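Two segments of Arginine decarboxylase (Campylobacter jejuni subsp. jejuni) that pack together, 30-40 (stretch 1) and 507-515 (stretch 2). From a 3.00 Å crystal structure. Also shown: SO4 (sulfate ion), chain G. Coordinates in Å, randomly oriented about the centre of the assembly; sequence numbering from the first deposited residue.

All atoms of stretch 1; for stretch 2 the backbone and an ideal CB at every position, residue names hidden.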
ATOM      1  N   ALA B  30     -15.399   1.943 -28.736  1.00 49.30           N
ATOM      2  CA  ALA B  30     -14.823   3.014 -27.928  1.00 52.52           C
ATOM      3  C   ALA B  30     -15.143   2.800 -26.459  1.00 55.04           C
ATOM      4  O   ALA B  30     -16.265   2.434 -26.101  1.00 50.81           O
ATOM      5  CB  ALA B  30     -15.370   4.369 -28.380  1.00 50.89           C
ATOM      6  N   ILE B  31     -14.148   3.031 -25.609  1.00 60.20           N
ATOM      7  CA  ILE B  31     -14.315   2.859 -24.166  1.00 55.01           C
ATOM      8  C   ILE B  31     -15.358   3.843 -23.646  1.00 54.33           C
ATOM      9  O   ILE B  31     -16.227   3.472 -22.858  1.00 51.82           O
ATOM     10  CB  ILE B  31     -12.965   3.065 -23.443  1.00 44.51           C
ATOM     11  CG1 ILE B  31     -11.994   1.964 -23.848  1.00 35.02           C
ATOM     12  CG2 ILE B  31     -13.146   2.995 -21.956  1.00 43.89           C
ATOM     13  CD1 ILE B  31     -10.583   2.228 -23.408  1.00 50.68           C
ATOM     14  N   ILE B  32     -15.277   5.087 -24.110  1.00 52.81           N
ATOM     15  CA  ILE B  32     -16.213   6.127 -23.701  1.00 49.67           C
ATOM     16  C   ILE B  32     -17.661   5.701 -23.927  1.00 47.67           C
ATOM     17  O   ILE B  32     -18.554   6.137 -23.209  1.00 48.91           O
ATOM     18  CB  ILE B  32     -15.970   7.427 -24.483  1.00 47.74           C
ATOM     19  CG1 ILE B  32     -16.871   8.537 -23.950  1.00 40.42           C
ATOM     20  CG2 ILE B  32     -16.231   7.191 -25.957  1.00 60.33           C
ATOM     21  CD1 ILE B  32     -16.420   9.094 -22.640  1.00 36.38           C
ATOM     22  N   ASP B  33     -17.889   4.861 -24.934  1.00 51.20           N
ATOM     23  CA  ASP B  33     -19.237   4.377 -25.245  1.00 55.94           C
ATOM     24  C   ASP B  33     -19.683   3.354 -24.215  1.00 54.23           C
ATOM     25  O   ASP B  33     -20.819   3.383 -23.735  1.00 56.72           O
ATOM     26  CB  ASP B  33     -19.284   3.710 -26.625  1.00 60.01           C
ATOM     27  CG  ASP B  33     -19.289   4.708 -27.775  1.00 60.42           C
ATOM     28  OD1 ASP B  33     -19.225   4.244 -28.937  1.00 59.64           O
ATOM     29  OD2 ASP B  33     -19.366   5.934 -27.528  1.00 60.09           O
ATOM     30  N   ILE B  34     -18.786   2.429 -23.896  1.00 55.69           N
ATOM     31  CA  ILE B  34     -19.083   1.389 -22.923  1.00 50.50           C
ATOM     32  C   ILE B  34     -19.368   2.055 -21.587  1.00 48.45           C
ATOM     33  O   ILE B  34     -20.304   1.673 -20.883  1.00 49.71           O
ATOM     34  CB  ILE B  34     -17.902   0.408 -22.785  1.00 47.14           C
ATOM     35  CG1 ILE B  34     -17.579  -0.200 -24.150  1.00 44.21           C
ATOM     36  CG2 ILE B  34     -18.258  -0.704 -21.820  1.00 44.37           C
ATOM     37  CD1 ILE B  34     -16.302  -0.984 -24.176  1.00 43.60           C
ATOM     38  N   VAL B  35     -18.573   3.066 -21.245  1.00 49.71           N
ATOM     39  CA  VAL B  35     -18.772   3.775 -19.982  1.00 51.79           C
ATOM     40  C   VAL B  35     -20.173   4.365 -19.939  1.00 53.93           C
ATOM     41  O   VAL B  35     -20.950   4.064 -19.028  1.00 52.68           O
ATOM     42  CB  VAL B  35     -17.744   4.911 -19.786  1.00 48.72           C
ATOM     43  CG1 VAL B  35     -18.050   5.667 -18.501  1.00 48.20           C
ATOM     44  CG2 VAL B  35     -16.353   4.336 -19.724  1.00 51.41           C
ATOM     45  N   LYS B  36     -20.487   5.200 -20.929  1.00 55.11           N
ATOM     46  CA  LYS B  36     -21.796   5.842 -21.013  1.00 49.64           C
ATOM     47  C   LYS B  36     -22.938   4.855 -20.789  1.00 51.90           C
ATOM     48  O   LYS B  36     -23.847   5.116 -19.996  1.00 51.93           O
ATOM     49  CB  LYS B  36     -21.971   6.521 -22.368  1.00 49.05           C
ATOM     50  CG  LYS B  36     -21.310   7.876 -22.490  1.00 58.95           C
ATOM     51  CD  LYS B  36     -21.658   8.497 -23.842  1.00 72.04           C
ATOM     52  CE  LYS B  36     -21.309   9.983 -23.917  1.00 75.86           C
ATOM     53  NZ  LYS B  36     -19.849  10.266 -23.799  1.00 82.93           N
ATOM     54  N   GLU B  37     -22.887   3.720 -21.484  1.00 47.63           N
ATOM     55  CA  GLU B  37     -23.925   2.704 -21.358  1.00 42.99           C
ATOM     56  C   GLU B  37     -24.061   2.265 -19.907  1.00 45.28           C
ATOM     57  O   GLU B  37     -25.168   2.210 -19.365  1.00 48.15           O
ATOM     58  CB  GLU B  37     -23.605   1.489 -22.225  1.00 41.19           C
ATOM     59  CG  GLU B  37     -24.798   0.562 -22.370  1.00 53.10           C
ATOM     60  CD  GLU B  37     -24.452  -0.781 -22.993  1.00 54.50           C
ATOM     61  OE1 GLU B  37     -23.708  -0.812 -23.997  1.00 52.31           O
ATOM     62  OE2 GLU B  37     -24.943  -1.808 -22.477  1.00 55.85           O
ATOM     63  N   LEU B  38     -22.930   1.947 -19.282  1.00 43.98           N
ATOM     64  CA  LEU B  38     -22.925   1.523 -17.889  1.00 42.95           C
ATOM     65  C   LEU B  38     -23.494   2.619 -16.996  1.00 46.29           C
ATOM     66  O   LEU B  38     -24.206   2.335 -16.032  1.00 45.99           O
ATOM     67  CB  LEU B  38     -21.507   1.154 -17.440  1.00 39.88           C
ATOM     68  CG  LEU B  38     -21.099  -0.317 -17.628  1.00 34.15           C
ATOM     69  CD1 LEU B  38     -19.599  -0.458 -17.458  1.00 32.97           C
ATOM     70  CD2 LEU B  38     -21.833  -1.189 -16.621  1.00 27.07           C
ATOM     71  N   ARG B  39     -23.193   3.876 -17.312  1.00 44.32           N
ATOM     72  CA  ARG B  39     -23.723   4.968 -16.507  1.00 41.51           C
ATOM     73  C   ARG B  39     -25.221   5.033 -16.700  1.00 46.51           C
ATOM     74  O   ARG B  39     -25.948   5.335 -15.758  1.00 47.43           O
ATOM     75  CB  ARG B  39     -23.108   6.297 -16.904  1.00 28.58           C
ATOM     76  CG  ARG B  39     -21.623   6.225 -17.088  1.00 47.32           C
ATOM     77  CD  ARG B  39     -21.013   7.598 -17.048  1.00 51.30           C
ATOM     78  NE  ARG B  39     -20.839   8.041 -15.672  1.00 57.61           N
ATOM     79  CZ  ARG B  39     -21.212   9.230 -15.222  1.00 62.81           C
ATOM     80  NH1 ARG B  39     -21.788  10.097 -16.047  1.00 71.81           N
ATOM     81  NH2 ARG B  39     -20.997   9.550 -13.952  1.00 61.38           N
ATOM     82  N   ASP B  40     -25.687   4.749 -17.914  1.00 48.09           N
ATOM     83  CA  ASP B  40     -27.120   4.790 -18.180  1.00 51.80           C
ATOM     84  C   ASP B  40     -27.833   3.708 -17.415  1.00 56.61           C
ATOM     85  O   ASP B  40     -29.015   3.852 -17.085  1.00 64.52           O
ATOM     86  CB  ASP B  40     -27.428   4.628 -19.667  1.00 58.09           C
ATOM     87  CG  ASP B  40     -26.846   5.745 -20.507  1.00 68.36           C
ATOM     88  OD1 ASP B  40     -26.412   6.767 -19.928  1.00 65.94           O
ATOM     89  OD2 ASP B  40     -26.833   5.601 -21.754  1.00 70.83           O
ATOM     90  N   UNK B 507     -20.410  19.501 -19.789  1.00 92.08           N
ATOM     91  CA  UNK B 507     -20.214  18.208 -20.442  1.00 88.10           C
ATOM     92  C   UNK B 507     -19.490  17.222 -19.522  1.00 81.67           C
ATOM     93  O   UNK B 507     -19.116  17.561 -18.394  1.00 76.63           O
ATOM     94  CB  UNK B 507     -19.427  18.387 -21.742  1.00 88.10           C
ATOM     95  N   UNK B 508     -19.315  15.994 -20.002  1.00 72.80           N
ATOM     96  CA  UNK B 508     -18.643  14.956 -19.229  1.00 64.73           C
ATOM     97  C   UNK B 508     -17.237  14.722 -19.735  1.00 61.52           C
ATOM     98  O   UNK B 508     -17.000  14.683 -20.943  1.00 66.82           O
ATOM     99  CB  UNK B 508     -19.440  13.651 -19.276  1.00 64.73           C
ATOM    100  N   UNK B 509     -16.300  14.581 -18.806  1.00 55.78           N
ATOM    101  CA  UNK B 509     -14.902  14.366 -19.167  1.00 52.74           C
ATOM    102  C   UNK B 509     -14.336  13.227 -18.340  1.00 52.25           C
ATOM    103  O   UNK B 509     -14.132  13.375 -17.135  1.00 54.39           O
ATOM    104  CB  UNK B 509     -14.079  15.640 -18.964  1.00 52.74           C
ATOM    105  N   UNK B 510     -14.081  12.095 -18.991  1.00 52.64           N
ATOM    106  CA  UNK B 510     -13.544  10.923 -18.306  1.00 53.73           C
ATOM    107  C   UNK B 510     -12.055  10.684 -18.569  1.00 52.13           C
ATOM    108  O   UNK B 510     -11.557  10.882 -19.679  1.00 55.30           O
ATOM    109  CB  UNK B 510     -14.336   9.683 -18.726  1.00 53.73           C
ATOM    110  N   UNK B 511     -11.348  10.249 -17.536  1.00 46.97           N
ATOM    111  CA  UNK B 511      -9.940   9.944 -17.669  1.00 43.22           C
ATOM    112  C   UNK B 511      -9.756   8.434 -17.592  1.00 45.44           C
ATOM    113  O   UNK B 511     -10.545   7.726 -16.959  1.00 40.73           O
ATOM    114  CB  UNK B 511      -9.119  10.656 -16.593  1.00 43.22           C
ATOM    115  N   UNK B 512      -8.714   7.945 -18.250  1.00 43.91           N
ATOM    116  CA  UNK B 512      -8.451   6.524 -18.240  1.00 37.65           C
ATOM    117  C   UNK B 512      -7.057   6.200 -17.750  1.00 41.57           C
ATOM    118  O   UNK B 512      -6.070   6.803 -18.177  1.00 46.35           O
ATOM    119  CB  UNK B 512      -8.657   5.944 -19.641  1.00 37.65           C
ATOM    120  N   UNK B 513      -6.972   5.249 -16.833  1.00 35.66           N
ATOM    121  CA  UNK B 513      -5.688   4.831 -16.309  1.00 36.61           C
ATOM    122  C   UNK B 513      -5.493   3.410 -16.802  1.00 42.77           C
ATOM    123  O   UNK B 513      -6.242   2.508 -16.419  1.00 46.77           O
ATOM    124  CB  UNK B 513      -5.620   4.930 -14.784  1.00 36.61           C
ATOM    125  N   UNK B 514      -4.492   3.218 -17.660  1.00 38.68           N
ATOM    126  CA  UNK B 514      -4.238   1.908 -18.251  1.00 35.90           C
ATOM    127  C   UNK B 514      -3.132   1.050 -17.633  1.00 31.62           C
ATOM    128  O   UNK B 514      -2.315   1.532 -16.858  1.00 30.81           O
ATOM    129  CB  UNK B 514      -3.904   2.113 -19.730  1.00 35.90           C
ATOM    130  N   UNK B 515      -3.138  -0.235 -17.979  1.00 27.31           N
ATOM    131  CA  UNK B 515      -2.129  -1.165 -17.496  1.00 23.95           C
ATOM    132  C   UNK B 515      -2.203  -1.307 -16.000  1.00 24.31           C
ATOM    133  O   UNK B 515      -1.223  -1.632 -15.325  1.00 31.04           O
ATOM    134  CB  UNK B 515      -0.728  -0.711 -17.912  1.00 23.95           C
TER
HETATM  135  S   SO4 G 703     -20.533  10.638 -10.868  1.00100.11           S
HETATM  136  O1  SO4 G 703     -19.852  11.918 -11.171  1.00 91.98           O
HETATM  137  O2  SO4 G 703     -20.485  10.385  -9.414  1.00 94.88           O
HETATM  138  O3  SO4 G 703     -19.857   9.529 -11.565  1.00 91.47           O
HETATM  139  O4  SO4 G 703     -21.937  10.722 -11.318  1.00 88.77           O

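Stretch 1 is a helix that offers the incoming segment Ile31, Ile32, Val35 and Arg39, an apolar strip that ends in a charge. The segment crosses it at 116° between N-to-C directions, with the axes 10.5 Å apart at closest approach.

Position 507 has nothing of the helix within 5.5 Å of its ideal CB. The contact leaves its identity free; the deposited residue is Glu507, poorly ordered.

At position 508, CA-to-CB points toward the helix, and the ideal CB lies 5.3 Å from Arg39 NH1. A guanidinium at that range favours an acceptor: Asp, Asn, Glu or Gln would suit, and Ser or Thr might be too short. The residue is Asn508. Its OD1 comes to 3.5 Å from Arg39 NH1, a polar approach that stops short of a hydrogen bond. Arg39 also reaches the sulfate, with a weak hydrogen bond from NH2 to SO4 O3 at 2.6 Å.

Position 509 points away, as alternation in an extended backbone predicts, so the helix sets no rule. It is Tyr509.

Position 510 is the heart of the contact. Its CB points toward the helix, 4.5 Å from Ile32 CD1 and 5.5 Å from Val35 CG1, and the backbone (-104/142) suits a strand. Leu, Ile or Met would meet the nearer methyls; an aromatic could reach farther, to Arg39. Phe510, with chi1 in m, does so. Val35 CG1 sits over one ring face, 4.2 Å from the centroid and 22° off the normal, making a CH-pi contact. Ile32 CD1 approaches Phe510 CD1 at 3.5 Å, while Arg39 CD lies 3.4 Å from Phe510 CZ. Phe510 CE2 lies over one face of the Arg39 guanidinium.

Position 511 is out of reach, and many residues would do; it is Leu511.

At position 512 the CB direction turns toward the helix again, yet nothing of the helix lies within 5.5 Å of the ideal CB. A small residue, glycine included, or a medium apolar one looks plausible from this side, and the backbone angles (-124/132) do not demand glycine. It is Gly512.

Position 513 is out of reach and unconstrained here; it is Phe513.

Position 514 points sideways, so only a long side chain could find Ile31: Met, Phe, Tyr or Trp. Phe514 does, its CE2 3.8 Å from Ile31 CD1, which meets the ring at its edge. The ideal CB at 512 would sit 2.8 Å from Phe514 CE1, so this ring occupies the space a side chain at Gly512 would need.

Position 515 is out of reach; its positive phi (63/28) would suit Gly or Asn, but it is Leu515.

Stretch 2 507-515: ENYFLGFFL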
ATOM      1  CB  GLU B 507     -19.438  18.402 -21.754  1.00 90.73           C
ATOM      2  CG  GLU B 507     -18.050  19.015 -21.594  1.00 96.00           C
ATOM      3  CD  GLU B 507     -17.760  20.107 -22.617  1.00102.63           C
ATOM      4  OE1 GLU B 507     -17.983  19.881 -23.829  1.00104.83           O
ATOM      5  OE2 GLU B 507     -17.305  21.197 -22.203  1.00101.78           O
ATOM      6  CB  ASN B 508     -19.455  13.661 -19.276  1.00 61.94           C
ATOM      7  CG  ASN B 508     -20.479  13.588 -18.158  1.00 66.64           C
ATOM      8  OD1 ASN B 508     -21.447  12.818 -18.224  1.00 65.94           O
ATOM      9  ND2 ASN B 508     -20.262  14.385 -17.110  1.00 61.71           N
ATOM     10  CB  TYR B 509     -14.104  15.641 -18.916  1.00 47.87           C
ATOM     11  CG  TYR B 509     -12.767  15.679 -19.612  1.00 48.00           C
ATOM     12  CD1 TYR B 509     -12.664  15.384 -20.971  1.00 44.88           C
ATOM     13  CD2 TYR B 509     -11.609  16.046 -18.926  1.00 48.57           C
ATOM     14  CE1 TYR B 509     -11.442  15.453 -21.635  1.00 44.68           C
ATOM     15  CE2 TYR B 509     -10.377  16.119 -19.584  1.00 52.24           C
ATOM     16  CZ  TYR B 509     -10.308  15.821 -20.941  1.00 48.71           C
ATOM     17  OH  TYR B 509      -9.110  15.894 -21.610  1.00 56.83           O
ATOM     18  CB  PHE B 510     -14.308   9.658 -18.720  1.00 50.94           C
ATOM     19  CG  PHE B 510     -15.776   9.710 -18.443  1.00 45.80           C
ATOM     20  CD1 PHE B 510     -16.651  10.244 -19.372  1.00 45.94           C
ATOM     21  CD2 PHE B 510     -16.289   9.208 -17.252  1.00 47.10           C
ATOM     22  CE1 PHE B 510     -18.027  10.275 -19.123  1.00 52.04           C
ATOM     23  CE2 PHE B 510     -17.663   9.237 -16.993  1.00 44.43           C
ATOM     24  CZ  PHE B 510     -18.533   9.770 -17.930  1.00 41.00           C
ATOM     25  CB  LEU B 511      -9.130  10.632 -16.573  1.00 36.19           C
ATOM     26  CG  LEU B 511      -9.007  12.139 -16.756  1.00 42.88           C
ATOM     27  CD1 LEU B 511      -8.064  12.701 -15.708  1.00 38.52           C
ATOM     28  CD2 LEU B 511      -8.488  12.443 -18.158  1.00 43.82           C
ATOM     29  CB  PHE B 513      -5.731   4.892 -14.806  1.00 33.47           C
ATOM     30  CG  PHE B 513      -6.083   6.245 -14.284  1.00 42.62           C
ATOM     31  CD1 PHE B 513      -5.082   7.174 -13.993  1.00 40.23           C
ATOM     32  CD2 PHE B 513      -7.414   6.605 -14.095  1.00 36.23           C
ATOM     33  CE1 PHE B 513      -5.403   8.437 -13.515  1.00 33.19           C
ATOM     34  CE2 PHE B 513      -7.745   7.863 -13.618  1.00 34.67           C
ATOM     35  CZ  PHE B 513      -6.735   8.784 -13.328  1.00 40.87           C
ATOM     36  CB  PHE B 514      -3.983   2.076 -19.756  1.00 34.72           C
ATOM     37  CG  PHE B 514      -5.124   2.743 -20.493  1.00 37.94           C
ATOM     38  CD1 PHE B 514      -5.410   4.093 -20.278  1.00 30.83           C
ATOM     39  CD2 PHE B 514      -5.946   2.008 -21.365  1.00 39.00           C
ATOM     40  CE1 PHE B 514      -6.507   4.708 -20.903  1.00 28.95           C
ATOM     41  CE2 PHE B 514      -7.053   2.613 -22.000  1.00 36.79           C
ATOM     42  CZ  PHE B 514      -7.332   3.969 -21.770  1.00 32.01           C
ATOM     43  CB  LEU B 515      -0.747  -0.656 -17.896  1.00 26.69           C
ATOM     44  CG  LEU B 515      -0.312  -0.947 -19.334  1.00 23.15           C
ATOM     45  CD1 LEU B 515      -1.456  -0.860 -20.317  1.00 10.43           C
ATOM     46  CD2 LEU B 515       0.780   0.046 -19.677  1.00 29.58           C
TER
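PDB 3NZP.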